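Local coordinates for protease Do-like 2, chloroplastic (PDB 4FLN), which is a chloroplast serine protease that makes the primary cut in photodamaged D1 protein of plant photosystem II, at residues Leu115-Leu125 with Phe239-Tyr249; Thr250-Leu259 with Phe324-Ala333. All coordinates share one frame; numbering follows the deposited sequence.

Contact 1 of 2, residues Leu115-Leu125 with Phe239-Tyr249; sequences LVRGVDCDIAL and FLTDYERNGKY
Val116 and Tyr243 show how a branched strand residue can use an aromatic ring as its platform: CG1 of Val116 sits over the middle of one face of the Tyr243 ring, 3.6 Å from its centroid, in a CH-pi contact. The other methyl of Val116, CG2, trans to the backbone N, turns to Tyr249 and meets its CB at 3.9 Å. The second platform is the Tyr249 ring, whose face lies on the main chain: Gly118 CA is 3.4 Å from the ring centroid and 7° off its normal. At the far end of that ring Tyr249 OH donates to Asp120 OD1, with carboxylate and ring planes 88° apart; the bond is modelled very short, so its exact length is doubtful at this resolution. Phe239 fills the middle. Its CG points away from the backbone N (chi1 -176°), carrying the ring down onto the hairpin, against both strands, where Ile123 CB lies over a face near the rim and Cys121 SG approaches Phe239 CD1 obliquely at 4.0 Å. With an alanine here, Ile123 would probably lose the ring it lies over and a gap would open beside Cys121. The contact thus lays the end of helix 233-246 on the hairpin of strands 110-118 and 123-129 in a trypsin-like barrel; Ile123 and Leu125 also touch Leu87 of strand 85-88.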
loop_
_atom_site.group_PDB
_atom_site.type_symbol
_atom_site.label_atom_id
_atom_site.label_comp_id
_atom_site.label_asym_id
_atom_site.label_seq_id
_atom_site.Cartn_x
_atom_site.Cartn_y
_atom_site.Cartn_z
ATOM N N LEU B 115 -31.375 29.559 11.976
ATOM C CA LEU B 115 -31.407 30.859 12.635
ATOM C C LEU B 115 -30.018 31.472 12.759
ATOM O O LEU B 115 -29.781 32.599 12.319
ATOM C CB LEU B 115 -32.017 30.735 14.031
ATOM C CG LEU B 115 -33.495 30.358 14.147
ATOM C CD1 LEU B 115 -33.920 30.359 15.604
ATOM C CD2 LEU B 115 -34.359 31.313 13.344
ATOM N N VAL B 116 -29.108 30.737 13.388
ATOM C CA VAL B 116 -27.765 31.245 13.610
ATOM C C VAL B 116 -26.785 30.096 13.748
ATOM O O VAL B 116 -27.130 29.042 14.270
ATOM C CB VAL B 116 -27.725 32.145 14.867
ATOM C CG1 VAL B 116 -28.142 31.361 16.108
ATOM C CG2 VAL B 116 -26.354 32.775 15.041
ATOM N N ARG B 117 -25.560 30.286 13.279
ATOM C CA ARG B 117 -24.589 29.215 13.387
ATOM C C ARG B 117 -23.190 29.673 13.805
ATOM O O ARG B 117 -22.534 30.419 13.084
ATOM C CB ARG B 117 -24.538 28.457 12.063
ATOM C CG ARG B 117 -24.122 29.303 10.893
ATOM C CD ARG B 117 -24.324 28.571 9.585
ATOM N NE ARG B 117 -25.682 28.716 9.072
ATOM C CZ ARG B 117 -26.166 28.027 8.046
ATOM N NH1 ARG B 117 -25.406 27.133 7.429
ATOM N NH2 ARG B 117 -27.407 28.229 7.639
ATOM N N GLY B 118 -22.745 29.244 14.985
ATOM C CA GLY B 118 -21.344 29.353 15.354
ATOM C C GLY B 118 -20.483 28.308 14.665
ATOM O O GLY B 118 -20.673 27.111 14.866
ATOM N N VAL B 119 -19.482 28.741 13.916
ATOM C CA VAL B 119 -18.636 27.786 13.208
ATOM C C VAL B 119 -17.550 27.127 14.065
ATOM O O VAL B 119 -17.303 25.932 13.930
ATOM C CB VAL B 119 -17.999 28.408 11.975
ATOM C CG1 VAL B 119 -16.639 27.768 11.712
ATOM C CG2 VAL B 119 -18.936 28.252 10.783
ATOM N N ASP B 120 -16.905 27.902 14.936
ATOM C CA ASP B 120 -15.799 27.383 15.740
ATOM C C ASP B 120 -16.220 26.585 16.984
ATOM O O ASP B 120 -15.427 25.815 17.528
ATOM C CB ASP B 120 -14.766 28.479 16.080
ATOM C CG ASP B 120 -15.403 29.805 16.437
ATOM O OD1 ASP B 120 -16.577 30.018 16.085
ATOM O OD2 ASP B 120 -14.719 30.646 17.059
ATOM N N CYS B 121 -17.456 26.773 17.437
ATOM C CA CYS B 121 -18.016 25.926 18.489
ATOM C C CYS B 121 -18.910 24.822 17.911
ATOM O O CYS B 121 -19.449 23.994 18.654
ATOM C CB CYS B 121 -18.804 26.770 19.487
ATOM S SG CYS B 121 -20.186 27.659 18.741
ATOM N N ASP B 122 -19.072 24.840 16.586
ATOM C CA ASP B 122 -19.901 23.882 15.840
ATOM C C ASP B 122 -21.327 23.682 16.361
ATOM O O ASP B 122 -21.757 22.565 16.649
ATOM C CB ASP B 122 -19.199 22.534 15.651
ATOM C CG ASP B 122 -19.876 21.671 14.587
ATOM O OD1 ASP B 122 -20.558 22.233 13.700
ATOM O OD2 ASP B 122 -19.729 20.433 14.638
ATOM N N ILE B 123 -22.059 24.776 16.469
ATOM C CA ILE B 123 -23.433 24.728 16.933
ATOM C C ILE B 123 -24.326 25.470 15.947
ATOM O O ILE B 123 -23.911 26.452 15.328
ATOM C CB ILE B 123 -23.567 25.351 18.351
ATOM C CG1 ILE B 123 -22.821 24.506 19.381
ATOM C CG2 ILE B 123 -25.030 25.499 18.757
ATOM C CD1 ILE B 123 -22.817 25.113 20.759
ATOM N N ALA B 124 -25.550 24.988 15.780
ATOM C CA ALA B 124 -26.514 25.707 14.969
ATOM C C ALA B 124 -27.890 25.570 15.582
ATOM O O ALA B 124 -28.225 24.537 16.162
ATOM C CB ALA B 124 -26.504 25.216 13.536
ATOM N N LEU B 125 -28.670 26.638 15.475
ATOM C CA LEU B 125 -30.033 26.632 15.948
ATOM C C LEU B 125 -30.922 26.564 14.724
ATOM O O LEU B 125 -30.577 27.108 13.678
ATOM C CB LEU B 125 -30.311 27.897 16.746
ATOM C CG LEU B 125 -30.973 27.694 18.106
ATOM C CD1 LEU B 125 -30.310 26.549 18.843
ATOM C CD2 LEU B 125 -30.900 28.976 18.921
ATOM N N PHE B 239 -23.165 30.277 23.606
ATOM C CA PHE B 239 -23.700 30.488 22.279
ATOM C C PHE B 239 -25.105 31.084 22.329
ATOM O O PHE B 239 -25.422 32.037 21.619
ATOM C CB PHE B 239 -23.702 29.178 21.494
ATOM C CG PHE B 239 -24.153 29.335 20.081
ATOM C CD1 PHE B 239 -23.371 30.024 19.171
ATOM C CD2 PHE B 239 -25.365 28.818 19.669
ATOM C CE1 PHE B 239 -23.788 30.184 17.877
ATOM C CE2 PHE B 239 -25.789 28.975 18.375
ATOM C CZ PHE B 239 -25.003 29.660 17.472
ATOM N N LEU B 240 -25.953 30.523 23.173
ATOM C CA LEU B 240 -27.324 31.000 23.241
ATOM C C LEU B 240 -27.413 32.439 23.744
ATOM O O LEU B 240 -28.130 33.245 23.159
ATOM C CB LEU B 240 -28.194 30.063 24.079
ATOM C CG LEU B 240 -28.370 28.661 23.496
ATOM C CD1 LEU B 240 -29.198 27.786 24.435
ATOM C CD2 LEU B 240 -28.991 28.723 22.102
ATOM N N THR B 241 -26.699 32.771 24.818
ATOM C CA THR B 241 -26.778 34.136 25.334
ATOM C C THR B 241 -26.111 35.104 24.360
ATOM O O THR B 241 -26.554 36.243 24.201
ATOM C CB THR B 241 -26.235 34.308 26.796
ATOM O OG1 THR B 241 -25.136 35.227 26.812
ATOM C CG2 THR B 241 -25.807 32.994 27.395
ATOM N N ASP B 242 -25.064 34.638 23.686
ATOM C CA ASP B 242 -24.455 35.437 22.638
ATOM C C ASP B 242 -25.574 35.857 21.690
ATOM O O ASP B 242 -25.724 37.032 21.362
ATOM C CB ASP B 242 -23.379 34.635 21.902
ATOM C CG ASP B 242 -22.631 35.456 20.861
ATOM O OD1 ASP B 242 -21.735 34.901 20.188
ATOM O OD2 ASP B 242 -22.934 36.656 20.702
ATOM N N TYR B 243 -26.382 34.883 21.287
ATOM C CA TYR B 243 -27.447 35.100 20.314
ATOM C C TYR B 243 -28.584 35.972 20.849
ATOM O O TYR B 243 -29.100 36.831 20.134
ATOM C CB TYR B 243 -27.983 33.749 19.828
ATOM C CG TYR B 243 -29.064 33.835 18.785
ATOM C CD1 TYR B 243 -28.858 34.514 17.591
ATOM C CD2 TYR B 243 -30.284 33.214 18.981
ATOM C CE1 TYR B 243 -29.851 34.584 16.627
ATOM C CE2 TYR B 243 -31.281 33.280 18.032
ATOM C CZ TYR B 243 -31.061 33.962 16.856
ATOM O OH TYR B 243 -32.061 34.017 15.914
ATOM N N GLU B 244 -28.979 35.757 22.099
ATOM C CA GLU B 244 -30.036 36.570 22.689
ATOM C C GLU B 244 -29.620 38.032 22.772
ATOM O O GLU B 244 -30.336 38.909 22.299
ATOM C CB GLU B 244 -30.438 36.049 24.068
ATOM C CG GLU B 244 -31.437 34.916 24.017
ATOM C CD GLU B 244 -31.982 34.557 25.382
ATOM O OE1 GLU B 244 -31.291 34.822 26.388
ATOM O OE2 GLU B 244 -33.107 34.014 25.445
ATOM N N ARG B 245 -28.460 38.280 23.375
ATOM C CA ARG B 245 -27.902 39.628 23.478
ATOM C C ARG B 245 -27.755 40.336 22.117
ATOM O O ARG B 245 -28.372 41.373 21.877
ATOM C CB ARG B 245 -26.558 39.605 24.223
ATOM C CG ARG B 245 -26.677 39.334 25.721
ATOM C CD ARG B 245 -25.485 38.537 26.271
ATOM N NE ARG B 245 -24.400 39.365 26.809
ATOM C CZ ARG B 245 -23.286 39.680 26.148
ATOM N NH1 ARG B 245 -23.097 39.250 24.907
ATOM N NH2 ARG B 245 -22.356 40.430 26.726
ATOM N N ASN B 246 -26.923 39.784 21.243
ATOM C CA ASN B 246 -26.579 40.440 19.991
ATOM C C ASN B 246 -27.426 40.055 18.775
ATOM O O ASN B 246 -27.298 40.666 17.712
ATOM C CB ASN B 246 -25.103 40.203 19.673
ATOM C CG ASN B 246 -24.189 40.570 20.825
ATOM O OD1 ASN B 246 -23.867 39.730 21.670
ATOM N ND2 ASN B 246 -23.758 41.827 20.861
ATOM N N GLY B 247 -28.278 39.045 18.912
ATOM C CA GLY B 247 -29.061 38.582 17.777
ATOM C C GLY B 247 -28.221 38.117 16.596
ATOM O O GLY B 247 -28.665 38.158 15.449
ATOM N N LYS B 248 -27.010 37.653 16.886
ATOM C CA LYS B 248 -26.091 37.108 15.880
ATOM C C LYS B 248 -24.853 36.562 16.592
ATOM O O LYS B 248 -24.616 36.865 17.760
ATOM C CB LYS B 248 -25.694 38.166 14.848
ATOM C CG LYS B 248 -24.799 39.265 15.391
ATOM C CD LYS B 248 -24.493 40.303 14.321
ATOM C CE LYS B 248 -23.569 41.398 14.841
ATOM N NZ LYS B 248 -23.312 42.454 13.809
ATOM N N TYR B 249 -24.069 35.752 15.895
ATOM C CA TYR B 249 -22.954 35.056 16.531
ATOM C C TYR B 249 -21.704 35.937 16.573
ATOM O O TYR B 249 -21.187 36.334 15.536
ATOM C CB TYR B 249 -22.674 33.746 15.780
ATOM C CG TYR B 249 -21.455 33.005 16.254
ATOM C CD1 TYR B 249 -21.484 32.276 17.438
ATOM C CD2 TYR B 249 -20.273 33.030 15.522
ATOM C CE1 TYR B 249 -20.380 31.595 17.884
ATOM C CE2 TYR B 249 -19.152 32.353 15.967
ATOM C CZ TYR B 249 -19.213 31.633 17.150
ATOM O OH TYR B 249 -18.112 30.945 17.609
#

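Contact 2 of 2, residues Thr250-Leu259 with Phe324-Ala333; sequences TGYPCLGVLL and FRYLISQKFA
Pro253 meets Lys331 and Ile328 mainly through their main-chain oxygens, a case of an apolar ring packed on a chain that is leaving a helix. CD of the proline lies 3.3 Å from Lys331 O, and its CG is 3.6 Å from Ile328 O and close to Lys331 CB. Lys331 O has its hydrogen bond from His238 NE2.

Ile328 returns the contact from the helix with both of its branches. CG2 comes within 3.5 Å of Pro253 O and also reaches the backbone at Cys254 and Leu255. CG1, placed opposite the carbonyl carbon (chi1 -62°), takes CD1 the other way, to Leu255 CB at 3.6 Å; the same methyl lies over the rim of one face of the Phe324 ring. Leu255 CD2 approaches that ring obliquely, whereas Leu259 CD1 stands at its edge, 4.1 Å from Phe324 CD2.

Ala333 closes the other end. Its CB rests 3.6 Å from Thr250 O, and its N gives a hydrogen bond to a water that in turn donates to Thr250 OG1 and Gly251 O, so one solvent molecule joins the two segments. The main polar partner of Thr250 is Asp242.

This is the PDZ binding groove, with helix 325-329 facing the loop that leads into strand 257-261. A bound peptide is hydrogen-bonded to the backbones of Pro253, Leu255, Val257 and Leu259 and packs on Ile328 and Ser329. Strand 257-261 pairs with strand 279-284, while Phe324 and Ile328 lean on Phe303 of strand 299-303.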
loop_
_atom_site.group_PDB
_atom_site.type_symbol
_atom_site.label_atom_id
_atom_site.label_comp_id
_atom_site.label_asym_id
_atom_site.label_seq_id
_atom_site.Cartn_x
_atom_site.Cartn_y
_atom_site.Cartn_z
ATOM N N THR B 250 -21.249 36.281 17.775
ATOM C CA THR B 250 -20.045 37.099 17.939
ATOM C C THR B 250 -18.803 36.297 18.315
ATOM O O THR B 250 -17.709 36.845 18.432
ATOM C CB THR B 250 -20.260 38.215 18.974
ATOM O OG1 THR B 250 -20.704 37.637 20.207
ATOM C CG2 THR B 250 -21.305 39.198 18.481
ATOM N N GLY B 251 -18.978 35.001 18.525
ATOM C CA GLY B 251 -17.850 34.121 18.763
ATOM C C GLY B 251 -17.234 34.131 20.150
ATOM O O GLY B 251 -17.768 34.717 21.089
ATOM N N TYR B 252 -16.103 33.445 20.262
ATOM C CA TYR B 252 -15.368 33.291 21.507
ATOM C C TYR B 252 -14.021 34.022 21.432
ATOM O O TYR B 252 -13.219 33.778 20.525
ATOM C CB TYR B 252 -15.183 31.802 21.826
ATOM C CG TYR B 252 -16.479 31.040 21.890
ATOM C CD1 TYR B 252 -16.997 30.622 23.103
ATOM C CD2 TYR B 252 -17.196 30.743 20.732
ATOM C CE1 TYR B 252 -18.196 29.920 23.171
ATOM C CE2 TYR B 252 -18.401 30.052 20.789
ATOM C CZ TYR B 252 -18.889 29.643 22.017
ATOM O OH TYR B 252 -20.073 28.956 22.101
ATOM N N PRO B 253 -13.776 34.941 22.376
ATOM C CA PRO B 253 -12.586 35.789 22.259
ATOM C C PRO B 253 -11.279 35.058 22.570
ATOM O O PRO B 253 -11.282 34.001 23.191
ATOM C CB PRO B 253 -12.852 36.898 23.282
ATOM C CG PRO B 253 -13.719 36.261 24.292
ATOM C CD PRO B 253 -14.557 35.239 23.588
ATOM N N CYS B 254 -10.171 35.626 22.113
ATOM C CA CYS B 254 -8.848 35.152 22.499
ATOM C C CYS B 254 -8.052 36.313 23.095
ATOM O O CYS B 254 -8.367 37.485 22.874
ATOM C CB CYS B 254 -8.100 34.560 21.303
ATOM S SG CYS B 254 -7.523 35.793 20.114
ATOM N N LEU B 255 -7.023 35.976 23.856
ATOM C CA LEU B 255 -6.204 36.974 24.515
ATOM C C LEU B 255 -5.210 37.589 23.547
ATOM O O LEU B 255 -4.607 38.616 23.857
ATOM C CB LEU B 255 -5.454 36.338 25.680
ATOM C CG LEU B 255 -4.501 37.246 26.459
ATOM C CD1 LEU B 255 -5.182 38.559 26.898
ATOM C CD2 LEU B 255 -3.928 36.485 27.650
ATOM N N GLY B 256 -5.030 36.943 22.393
ATOM C CA GLY B 256 -4.151 37.429 21.343
ATOM C C GLY B 256 -2.661 37.342 21.622
ATOM O O GLY B 256 -1.892 38.206 21.198
ATOM N N VAL B 257 -2.243 36.280 22.301
ATOM C CA VAL B 257 -0.884 36.211 22.831
ATOM C C VAL B 257 -0.257 34.813 22.675
ATOM O O VAL B 257 -0.964 33.809 22.695
ATOM C CB VAL B 257 -0.888 36.700 24.317
ATOM C CG1 VAL B 257 -0.149 35.754 25.235
ATOM C CG2 VAL B 257 -0.335 38.100 24.407
ATOM N N LEU B 258 1.066 34.760 22.511
ATOM C CA LEU B 258 1.795 33.498 22.332
ATOM C C LEU B 258 2.656 33.196 23.562
ATOM O O LEU B 258 3.659 33.865 23.801
ATOM C CB LEU B 258 2.683 33.594 21.090
ATOM C CG LEU B 258 3.200 32.365 20.332
ATOM C CD1 LEU B 258 4.730 32.354 20.294
ATOM C CD2 LEU B 258 2.659 31.072 20.899
ATOM N N LEU B 259 2.275 32.166 24.316
ATOM C CA LEU B 259 2.837 31.889 25.651
ATOM C C LEU B 259 3.897 30.782 25.739
ATOM O O LEU B 259 3.854 29.782 25.026
ATOM C CB LEU B 259 1.711 31.559 26.634
ATOM C CG LEU B 259 0.640 32.633 26.748
ATOM C CD1 LEU B 259 -0.545 32.096 27.507
ATOM C CD2 LEU B 259 1.221 33.883 27.419
ATOM N N PHE B 324 -5.521 27.810 31.206
ATOM C CA PHE B 324 -5.768 29.235 31.253
ATOM C C PHE B 324 -6.749 29.643 30.149
ATOM O O PHE B 324 -7.645 30.470 30.372
ATOM C CB PHE B 324 -4.411 29.913 31.083
ATOM C CG PHE B 324 -4.469 31.386 30.993
ATOM C CD1 PHE B 324 -5.502 32.089 31.567
ATOM C CD2 PHE B 324 -3.480 32.073 30.316
ATOM C CE1 PHE B 324 -5.547 33.454 31.464
ATOM C CE2 PHE B 324 -3.519 33.436 30.211
ATOM C CZ PHE B 324 -4.550 34.131 30.783
ATOM N N ARG B 325 -6.605 29.036 28.971
ATOM C CA ARG B 325 -7.493 29.330 27.848
ATOM C C ARG B 325 -8.977 29.357 28.240
ATOM O O ARG B 325 -9.727 30.226 27.780
ATOM C CB ARG B 325 -7.269 28.334 26.706
ATOM C CG ARG B 325 -6.107 28.711 25.773
ATOM C CD ARG B 325 -5.718 27.574 24.820
ATOM N NE ARG B 325 -5.058 26.484 25.536
ATOM C CZ ARG B 325 -4.841 25.274 25.031
ATOM N NH1 ARG B 325 -5.234 24.984 23.796
ATOM N NH2 ARG B 325 -4.238 24.350 25.767
ATOM N N TYR B 326 -9.396 28.422 29.094
ATOM C CA TYR B 326 -10.803 28.326 29.484
ATOM C C TYR B 326 -11.414 29.652 29.955
ATOM O O TYR B 326 -12.505 30.022 29.520
ATOM C CB TYR B 326 -11.027 27.241 30.546
ATOM C CG TYR B 326 -12.429 27.276 31.131
ATOM C CD1 TYR B 326 -12.665 27.809 32.393
ATOM C CD2 TYR B 326 -13.520 26.813 30.401
ATOM C CE1 TYR B 326 -13.939 27.859 32.918
ATOM C CE2 TYR B 326 -14.807 26.862 30.921
ATOM C CZ TYR B 326 -15.008 27.386 32.179
ATOM O OH TYR B 326 -16.282 27.437 32.706
ATOM N N LEU B 327 -10.726 30.357 30.849
ATOM C CA LEU B 327 -11.249 31.627 31.341
ATOM C C LEU B 327 -11.454 32.565 30.171
ATOM O O LEU B 327 -12.500 33.188 30.033
ATOM C CB LEU B 327 -10.296 32.271 32.347
ATOM C CG LEU B 327 -10.141 31.528 33.670
ATOM C CD1 LEU B 327 -9.189 32.271 34.593
ATOM C CD2 LEU B 327 -11.506 31.358 34.303
ATOM N N ILE B 328 -10.439 32.652 29.324
ATOM C CA ILE B 328 -10.484 33.530 28.173
ATOM C C ILE B 328 -11.711 33.243 27.311
ATOM O O ILE B 328 -12.368 34.164 26.826
ATOM C CB ILE B 328 -9.219 33.367 27.334
ATOM C CG1 ILE B 328 -7.994 33.751 28.160
ATOM C CG2 ILE B 328 -9.315 34.179 26.063
ATOM C CD1 ILE B 328 -6.689 33.415 27.473
ATOM N N SER B 329 -12.023 31.963 27.137
ATOM C CA SER B 329 -13.108 31.557 26.254
ATOM C C SER B 329 -14.500 31.826 26.844
ATOM O O SER B 329 -15.489 31.896 26.118
ATOM C CB SER B 329 -12.967 30.078 25.899
ATOM O OG SER B 329 -13.138 29.266 27.050
ATOM N N GLN B 330 -14.585 31.977 28.158
ATOM C CA GLN B 330 -15.888 32.163 28.792
ATOM C C GLN B 330 -16.361 33.611 28.720
ATOM O O GLN B 330 -17.454 33.944 29.184
ATOM C CB GLN B 330 -15.888 31.645 30.235
ATOM C CG GLN B 330 -16.356 30.197 30.355
ATOM C CD GLN B 330 -17.592 29.919 29.510
ATOM O OE1 GLN B 330 -17.491 29.543 28.337
ATOM N NE2 GLN B 330 -18.763 30.115 30.097
ATOM N N LYS B 331 -15.536 34.463 28.127
ATOM C CA LYS B 331 -15.877 35.866 27.959
ATOM C C LYS B 331 -16.665 36.045 26.670
ATOM O O LYS B 331 -16.860 35.096 25.918
ATOM C CB LYS B 331 -14.602 36.720 27.912
ATOM C CG LYS B 331 -13.774 36.742 29.204
ATOM C CD LYS B 331 -14.475 37.520 30.317
ATOM C CE LYS B 331 -13.547 37.760 31.495
ATOM N NZ LYS B 331 -14.240 38.394 32.647
ATOM N N PHE B 332 -17.100 37.268 26.403
ATOM C CA PHE B 332 -17.736 37.582 25.126
ATOM C C PHE B 332 -16.928 38.597 24.330
ATOM O O PHE B 332 -16.111 39.330 24.883
ATOM C CB PHE B 332 -19.171 38.055 25.339
ATOM C CG PHE B 332 -20.076 36.976 25.847
ATOM C CD1 PHE B 332 -20.766 36.157 24.961
ATOM C CD2 PHE B 332 -20.208 36.747 27.205
ATOM C CE1 PHE B 332 -21.579 35.146 25.429
ATOM C CE2 PHE B 332 -21.020 35.740 27.675
ATOM C CZ PHE B 332 -21.705 34.937 26.792
ATOM N N ALA B 333 -17.126 38.621 23.022
ATOM C CA ALA B 333 -16.402 39.582 22.208
ATOM C C ALA B 333 -16.635 40.972 22.781
ATOM O O ALA B 333 -17.772 41.369 23.033
ATOM C CB ALA B 333 -16.850 39.507 20.762
HETATM O O HOH W 1 -19.019 36.840 22.355
#

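How the contacts relate
The two contacts follow each other along the chain, contact 1 ending at Tyr249 and contact 2 beginning at Thr250, with centres 16 Å apart. They meet where the protease domain passes into the first PDZ domain. Asp242 OD2 of helix 233-246 lies 2.5 Å from Thr250 OG1, a probable hydrogen bond, and Cys121 CB lies 3.6 Å from Tyr252 CE2. Contact 1 includes Asp122, assigned by similarity to the charge relay system with His91 and Ser200; the nearest side-chain atoms of Tyr252 and Asp122 are about 9 Å apart. Tyr252, which also packs on the bound peptide, touches Cys121, the neighbour of Asp122, so the groove lies close to the active-site loop.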